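Local coordinates for collagen adhesin (Staphylococcus aureus, PDB 2F68), which binds collagen, probably by wrapping its two immunoglobulin-like domains around the collagen triple helix and so fastening the bacterium to host tissue, at residues I27-D41 and S102-N116. Sequence-based numbering, arbitrary orientation.
Sequences IEDGGKTTVKMTFDD and SDVSGFAEFEVQGRN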
loop_
_atom_site.group_PDB
_atom_site.type_symbol
_atom_site.label_atom_id
_atom_site.label_comp_id
_atom_site.label_asym_id
_atom_site.label_seq_id
_atom_site.Cartn_x
_atom_site.Cartn_y
_atom_site.Cartn_z
ATOM N N ILE A 27 -2.186 -5.426 -15.442
ATOM C CA ILE A 27 -2.402 -4.350 -14.468
ATOM C C ILE A 27 -1.779 -3.025 -14.914
ATOM O O ILE A 27 -0.886 -3.003 -15.764
ATOM C CB ILE A 27 -1.871 -4.726 -13.052
ATOM C CG1 ILE A 27 -0.420 -5.222 -13.121
ATOM C CG2 ILE A 27 -2.787 -5.756 -12.388
ATOM C CD1 ILE A 27 0.306 -5.231 -11.786
ATOM N N GLU A 28 -2.265 -1.929 -14.336
ATOM C CA GLU A 28 -1.726 -0.595 -14.602
ATOM C C GLU A 28 -0.525 -0.310 -13.697
ATOM O O GLU A 28 -0.195 -1.118 -12.824
ATOM C CB GLU A 28 -2.810 0.474 -14.403
ATOM C CG GLU A 28 -4.037 0.328 -15.308
ATOM C CD GLU A 28 -3.742 0.602 -16.776
ATOM O OE1 GLU A 28 -2.962 1.531 -17.075
ATOM O OE2 GLU A 28 -4.303 -0.112 -17.633
ATOM N N ASP A 29 0.126 0.833 -13.915
ATOM C CA ASP A 29 1.271 1.248 -13.101
ATOM C C ASP A 29 0.831 1.574 -11.674
ATOM O O ASP A 29 -0.002 2.457 -11.456
ATOM C CB ASP A 29 1.981 2.451 -13.733
ATOM C CG ASP A 29 3.257 2.836 -12.997
ATOM O OD1 ASP A 29 4.070 1.939 -12.684
ATOM O OD2 ASP A 29 3.450 4.043 -12.740
ATOM N N GLY A 30 1.395 0.847 -10.713
ATOM C CA GLY A 30 1.014 0.981 -9.308
ATOM C C GLY A 30 -0.245 0.202 -8.970
ATOM O O GLY A 30 -0.889 0.464 -7.951
ATOM N N GLY A 31 -0.590 -0.757 -9.826
ATOM C CA GLY A 31 -1.785 -1.580 -9.646
ATOM C C GLY A 31 -1.544 -2.800 -8.779
ATOM O O GLY A 31 -0.401 -3.222 -8.584
ATOM N N LYS A 32 -2.631 -3.369 -8.263
ATOM C CA LYS A 32 -2.564 -4.535 -7.385
ATOM C C LYS A 32 -2.989 -5.812 -8.106
ATOM O O LYS A 32 -3.942 -5.805 -8.890
ATOM C CB LYS A 32 -3.439 -4.328 -6.144
ATOM C CG LYS A 32 -2.966 -3.224 -5.209
ATOM C CD LYS A 32 -3.916 -3.061 -4.033
ATOM C CE LYS A 32 -3.486 -1.920 -3.127
ATOM N NZ LYS A 32 -4.409 -1.751 -1.971
ATOM N N THR A 33 -2.273 -6.900 -7.832
ATOM C CA THR A 33 -2.604 -8.219 -8.378
ATOM C C THR A 33 -2.281 -9.336 -7.378
ATOM O O THR A 33 -1.366 -9.205 -6.561
ATOM C CB THR A 33 -1.928 -8.475 -9.756
ATOM O OG1 THR A 33 -2.317 -9.760 -10.255
ATOM C CG2 THR A 33 -0.403 -8.401 -9.661
ATOM N N THR A 34 -3.042 -10.426 -7.451
ATOM C CA THR A 34 -2.946 -11.510 -6.472
ATOM C C THR A 34 -2.148 -12.702 -7.008
ATOM O O THR A 34 -2.419 -13.200 -8.102
ATOM C CB THR A 34 -4.348 -11.983 -6.015
ATOM O OG1 THR A 34 -5.220 -10.853 -5.879
ATOM C CG2 THR A 34 -4.264 -12.712 -4.684
ATOM N N VAL A 35 -1.171 -13.147 -6.219
ATOM C CA VAL A 35 -0.327 -14.292 -6.567
ATOM C C VAL A 35 -0.716 -15.505 -5.719
ATOM O O VAL A 35 -0.834 -15.402 -4.496
ATOM C CB VAL A 35 1.181 -13.977 -6.361
ATOM C CG1 VAL A 35 2.055 -15.127 -6.858
ATOM C CG2 VAL A 35 1.566 -12.684 -7.063
ATOM N N LYS A 36 -0.914 -16.646 -6.377
ATOM C CA LYS A 36 -1.257 -17.889 -5.689
ATOM C C LYS A 36 -0.242 -18.991 -5.992
ATOM O O LYS A 36 0.049 -19.280 -7.154
ATOM C CB LYS A 36 -2.673 -18.341 -6.060
ATOM C CG LYS A 36 -3.250 -19.410 -5.141
ATOM C CD LYS A 36 -4.669 -19.780 -5.541
ATOM C CE LYS A 36 -5.247 -20.833 -4.611
ATOM N NZ LYS A 36 -6.639 -21.203 -4.986
ATOM N N MET A 37 0.290 -19.595 -4.930
ATOM C CA MET A 37 1.268 -20.675 -5.040
ATOM C C MET A 37 0.742 -21.917 -4.324
ATOM O O MET A 37 0.422 -21.861 -3.136
ATOM C CB MET A 37 2.610 -20.232 -4.443
ATOM C CG MET A 37 3.778 -21.202 -4.646
ATOM S SD MET A 37 3.767 -22.657 -3.570
ATOM C CE MET A 37 3.693 -21.907 -1.941
ATOM N N THR A 38 0.663 -23.033 -5.046
ATOM C CA THR A 38 0.190 -24.296 -4.472
ATOM C C THR A 38 1.308 -25.337 -4.392
ATOM O O THR A 38 2.244 -25.319 -5.197
ATOM C CB THR A 38 -1.004 -24.886 -5.260
ATOM O OG1 THR A 38 -0.604 -25.165 -6.606
ATOM C CG2 THR A 38 -2.184 -23.919 -5.270
ATOM N N PHE A 39 1.198 -26.244 -3.422
ATOM C CA PHE A 39 2.209 -27.278 -3.197
ATOM C C PHE A 39 1.617 -28.581 -2.654
ATOM O O PHE A 39 0.560 -28.574 -2.020
ATOM C CB PHE A 39 3.307 -26.764 -2.249
ATOM C CG PHE A 39 2.812 -26.414 -0.866
ATOM C CD1 PHE A 39 2.777 -27.375 0.142
ATOM C CD2 PHE A 39 2.393 -25.120 -0.569
ATOM C CE1 PHE A 39 2.320 -27.057 1.418
ATOM C CE2 PHE A 39 1.937 -24.790 0.706
ATOM C CZ PHE A 39 1.902 -25.761 1.702
ATOM N N ASP A 40 2.307 -29.690 -2.917
ATOM C CA ASP A 40 1.997 -30.985 -2.300
ATOM C C ASP A 40 3.267 -31.813 -2.072
ATOM O O ASP A 40 4.337 -31.466 -2.579
ATOM C CB ASP A 40 0.951 -31.769 -3.113
ATOM C CG ASP A 40 1.370 -32.020 -4.559
ATOM O OD1 ASP A 40 0.474 -32.050 -5.428
ATOM O OD2 ASP A 40 2.577 -32.194 -4.837
ATOM N N ASP A 41 3.146 -32.900 -1.310
ATOM C CA ASP A 41 4.294 -33.760 -1.009
ATOM C C ASP A 41 4.372 -35.008 -1.901
ATOM O O ASP A 41 4.842 -36.067 -1.471
ATOM C CB ASP A 41 4.337 -34.125 0.489
ATOM C CG ASP A 41 3.150 -34.973 0.940
ATOM O OD1 ASP A 41 3.045 -35.229 2.158
ATOM O OD2 ASP A 41 2.327 -35.392 0.099
ATOM N N SER A 102 0.724 -36.639 6.806
ATOM C CA SER A 102 0.914 -37.332 5.534
ATOM C C SER A 102 -0.117 -36.847 4.517
ATOM O O SER A 102 -1.165 -36.315 4.897
ATOM C CB SER A 102 0.808 -38.848 5.724
ATOM O OG SER A 102 -0.452 -39.213 6.258
ATOM N N ASP A 103 0.186 -37.038 3.231
ATOM C CA ASP A 103 -0.653 -36.558 2.122
ATOM C C ASP A 103 -0.861 -35.041 2.209
ATOM O O ASP A 103 -1.984 -34.542 2.097
ATOM C CB ASP A 103 -1.998 -37.302 2.078
ATOM C CG ASP A 103 -1.837 -38.816 2.064
ATOM O OD1 ASP A 103 -1.013 -39.330 1.278
ATOM O OD2 ASP A 103 -2.546 -39.492 2.839
ATOM N N VAL A 104 0.243 -34.323 2.403
ATOM C CA VAL A 104 0.218 -32.883 2.659
ATOM C C VAL A 104 0.047 -32.075 1.373
ATOM O O VAL A 104 0.768 -32.285 0.397
ATOM C CB VAL A 104 1.492 -32.413 3.416
ATOM C CG1 VAL A 104 1.363 -30.957 3.850
ATOM C CG2 VAL A 104 1.758 -33.295 4.631
ATOM N N SER A 105 -0.918 -31.159 1.393
ATOM C CA SER A 105 -1.164 -30.236 0.286
ATOM C C SER A 105 -1.610 -28.877 0.823
ATOM O O SER A 105 -2.315 -28.808 1.831
ATOM C CB SER A 105 -2.222 -30.802 -0.663
ATOM O OG SER A 105 -3.446 -31.037 0.013
ATOM N N GLY A 106 -1.201 -27.804 0.149
ATOM C CA GLY A 106 -1.549 -26.453 0.589
ATOM C C GLY A 106 -1.361 -25.362 -0.448
ATOM O O GLY A 106 -0.965 -25.632 -1.585
ATOM N N PHE A 107 -1.651 -24.125 -0.046
ATOM C CA PHE A 107 -1.525 -22.963 -0.929
ATOM C C PHE A 107 -1.114 -21.687 -0.190
ATOM O O PHE A 107 -1.197 -21.612 1.039
ATOM C CB PHE A 107 -2.822 -22.738 -1.726
ATOM C CG PHE A 107 -3.973 -22.219 -0.900
ATOM C CD1 PHE A 107 -4.235 -20.853 -0.827
ATOM C CD2 PHE A 107 -4.803 -23.097 -0.208
ATOM C CE1 PHE A 107 -5.298 -20.367 -0.069
ATOM C CE2 PHE A 107 -5.870 -22.621 0.552
ATOM C CZ PHE A 107 -6.117 -21.254 0.621
ATOM N N ALA A 108 -0.675 -20.690 -0.956
ATOM C CA ALA A 108 -0.304 -19.382 -0.424
ATOM C C ALA A 108 -0.789 -18.272 -1.352
ATOM O O ALA A 108 -0.253 -18.085 -2.448
ATOM C CB ALA A 108 1.201 -19.296 -0.223
ATOM N N GLU A 109 -1.810 -17.545 -0.906
ATOM C CA GLU A 109 -2.410 -16.473 -1.694
ATOM C C GLU A 109 -2.109 -15.111 -1.071
ATOM O O GLU A 109 -2.413 -14.876 0.100
ATOM C CB GLU A 109 -3.922 -16.692 -1.821
ATOM C CG GLU A 109 -4.562 -15.987 -3.010
ATOM C CD GLU A 109 -6.041 -16.309 -3.167
ATOM O OE1 GLU A 109 -6.768 -16.329 -2.150
ATOM O OE2 GLU A 109 -6.479 -16.531 -4.316
ATOM N N PHE A 110 -1.505 -14.224 -1.860
ATOM C CA PHE A 110 -1.111 -12.892 -1.393
ATOM C C PHE A 110 -1.131 -11.854 -2.517
ATOM O O PHE A 110 -1.006 -12.200 -3.693
ATOM C CB PHE A 110 0.270 -12.932 -0.718
ATOM C CG PHE A 110 1.357 -13.531 -1.574
ATOM C CD1 PHE A 110 2.111 -12.731 -2.429
ATOM C CD2 PHE A 110 1.636 -14.895 -1.515
ATOM C CE1 PHE A 110 3.117 -13.281 -3.219
ATOM C CE2 PHE A 110 2.640 -15.453 -2.301
ATOM C CZ PHE A 110 3.382 -14.644 -3.155
ATOM N N GLU A 111 -1.282 -10.586 -2.141
ATOM C CA GLU A 111 -1.346 -9.484 -3.104
ATOM C C GLU A 111 -0.004 -8.772 -3.257
ATOM O O GLU A 111 0.728 -8.591 -2.281
ATOM C CB GLU A 111 -2.428 -8.478 -2.701
ATOM C CG GLU A 111 -3.855 -9.015 -2.786
ATOM C CD GLU A 111 -4.905 -7.993 -2.378
ATOM O OE1 GLU A 111 -6.063 -8.127 -2.828
ATOM O OE2 GLU A 111 -4.583 -7.060 -1.611
ATOM N N VAL A 112 0.309 -8.376 -4.491
ATOM C CA VAL A 112 1.541 -7.642 -4.801
ATOM C C VAL A 112 1.250 -6.379 -5.619
ATOM O O VAL A 112 0.174 -6.247 -6.209
ATOM C CB VAL A 112 2.587 -8.525 -5.548
ATOM C CG1 VAL A 112 3.033 -9.703 -4.687
ATOM C CG2 VAL A 112 2.051 -9.006 -6.893
ATOM N N GLN A 113 2.213 -5.459 -5.647
ATOM C CA GLN A 113 2.092 -4.225 -6.424
ATOM C C GLN A 113 3.069 -4.224 -7.599
ATOM O O GLN A 113 4.259 -4.498 -7.428
ATOM C CB GLN A 113 2.328 -3.000 -5.533
ATOM C CG GLN A 113 1.918 -1.672 -6.166
ATOM C CD GLN A 113 2.199 -0.473 -5.274
ATOM O OE1 GLN A 113 3.217 -0.418 -4.581
ATOM N NE2 GLN A 113 1.296 0.501 -5.297
ATOM N N GLY A 114 2.555 -3.912 -8.786
ATOM C CA GLY A 114 3.364 -3.874 -10.003
ATOM C C GLY A 114 3.690 -2.462 -10.449
ATOM O O GLY A 114 2.813 -1.597 -10.490
ATOM N N ARG A 115 4.957 -2.236 -10.788
ATOM C CA ARG A 115 5.435 -0.921 -11.206
ATOM C C ARG A 115 6.205 -0.979 -12.521
ATOM O O ARG A 115 6.999 -1.894 -12.745
ATOM C CB ARG A 115 6.325 -0.307 -10.120
ATOM C CG ARG A 115 5.577 0.344 -8.958
ATOM C CD ARG A 115 5.082 1.754 -9.298
ATOM N NE ARG A 115 6.128 2.596 -9.882
ATOM C CZ ARG A 115 7.019 3.300 -9.186
ATOM N NH1 ARG A 115 7.012 3.279 -7.858
ATOM N NH2 ARG A 115 7.924 4.030 -9.823
ATOM N N ASN A 116 5.959 0.003 -13.385
ATOM C CA ASN A 116 6.729 0.176 -14.612
ATOM C C ASN A 116 7.743 1.305 -14.415
ATOM O O ASN A 116 7.399 2.487 -14.498
ATOM C CB ASN A 116 5.804 0.465 -15.801
ATOM C CG ASN A 116 6.456 0.169 -17.146
ATOM O OD1 ASN A 116 7.614 0.514 -17.385
ATOM N ND2 ASN A 116 5.702 -0.464 -18.036
HETATM O O HOH W 1 -6.808 -10.750 -3.105
HETATM O O HOH W 2 2.610 -38.572 2.368
#
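The long antiparallel ladder between strands 31-40 and 104-116, closed at one end by a G1 beta bulge, belongs to an immunoglobulin-like domain and shows how a two-faced sheet sorts its side chains. Paired backbone bonds join Thr33 to Val112, Val35 to Phe110, Met37 to Ala108 and Phe39 to Gly106; apart from Gly106, which has none, their side chains lie on the inward face, where Ile52 and Val54 of strand 50-54 add to the packing. The Phe39 ring is laid over the Gly106 backbone because its CG sits between the backbone N and carbonyl carbon (chi1 63°), which brings Gly106 CA to 3.9 Å from the ring centroid in a CH-pi contact. Phe110 swings back likewise, and Val35 CB stands over its face, 4.2 Å from the centroid, while Val35 CG2 meets Val112 CG2 at 3.7 Å. The other face is mostly polar: a water joins Thr34 OG1 to Glu111 OE1, Glu111 OE2 receives Asn299 N, and the extended Lys36 slants across Phe107, its amine making at most a weak cation-pi contact.

At the bulge Gly30 and Gly31 both oppose Gly114, Gly30 N giving a 2.8 Å bond to Gly114 O. Asp29 OD1 takes a nearly straight bond from Asn116 N (2.8 Å, 171°) and lies at the edge of the Arg115 guanidinium, in a long salt bridge to NE at 3.5 Å, the carboxylate and guanidinium planes 78° apart. At the far end Asp41 OD1 accepts Val104 N at 3.0 Å from above its carboxylate plane. Carboxylates thus take over N-H groups at both ends of the ladder, extending the pairing beyond the regular backbone register, while between them the largely apolar face packs into the domain core, the Thr33 hydroxyl satisfied by Pro24 O, and the other carries mostly polar side chains.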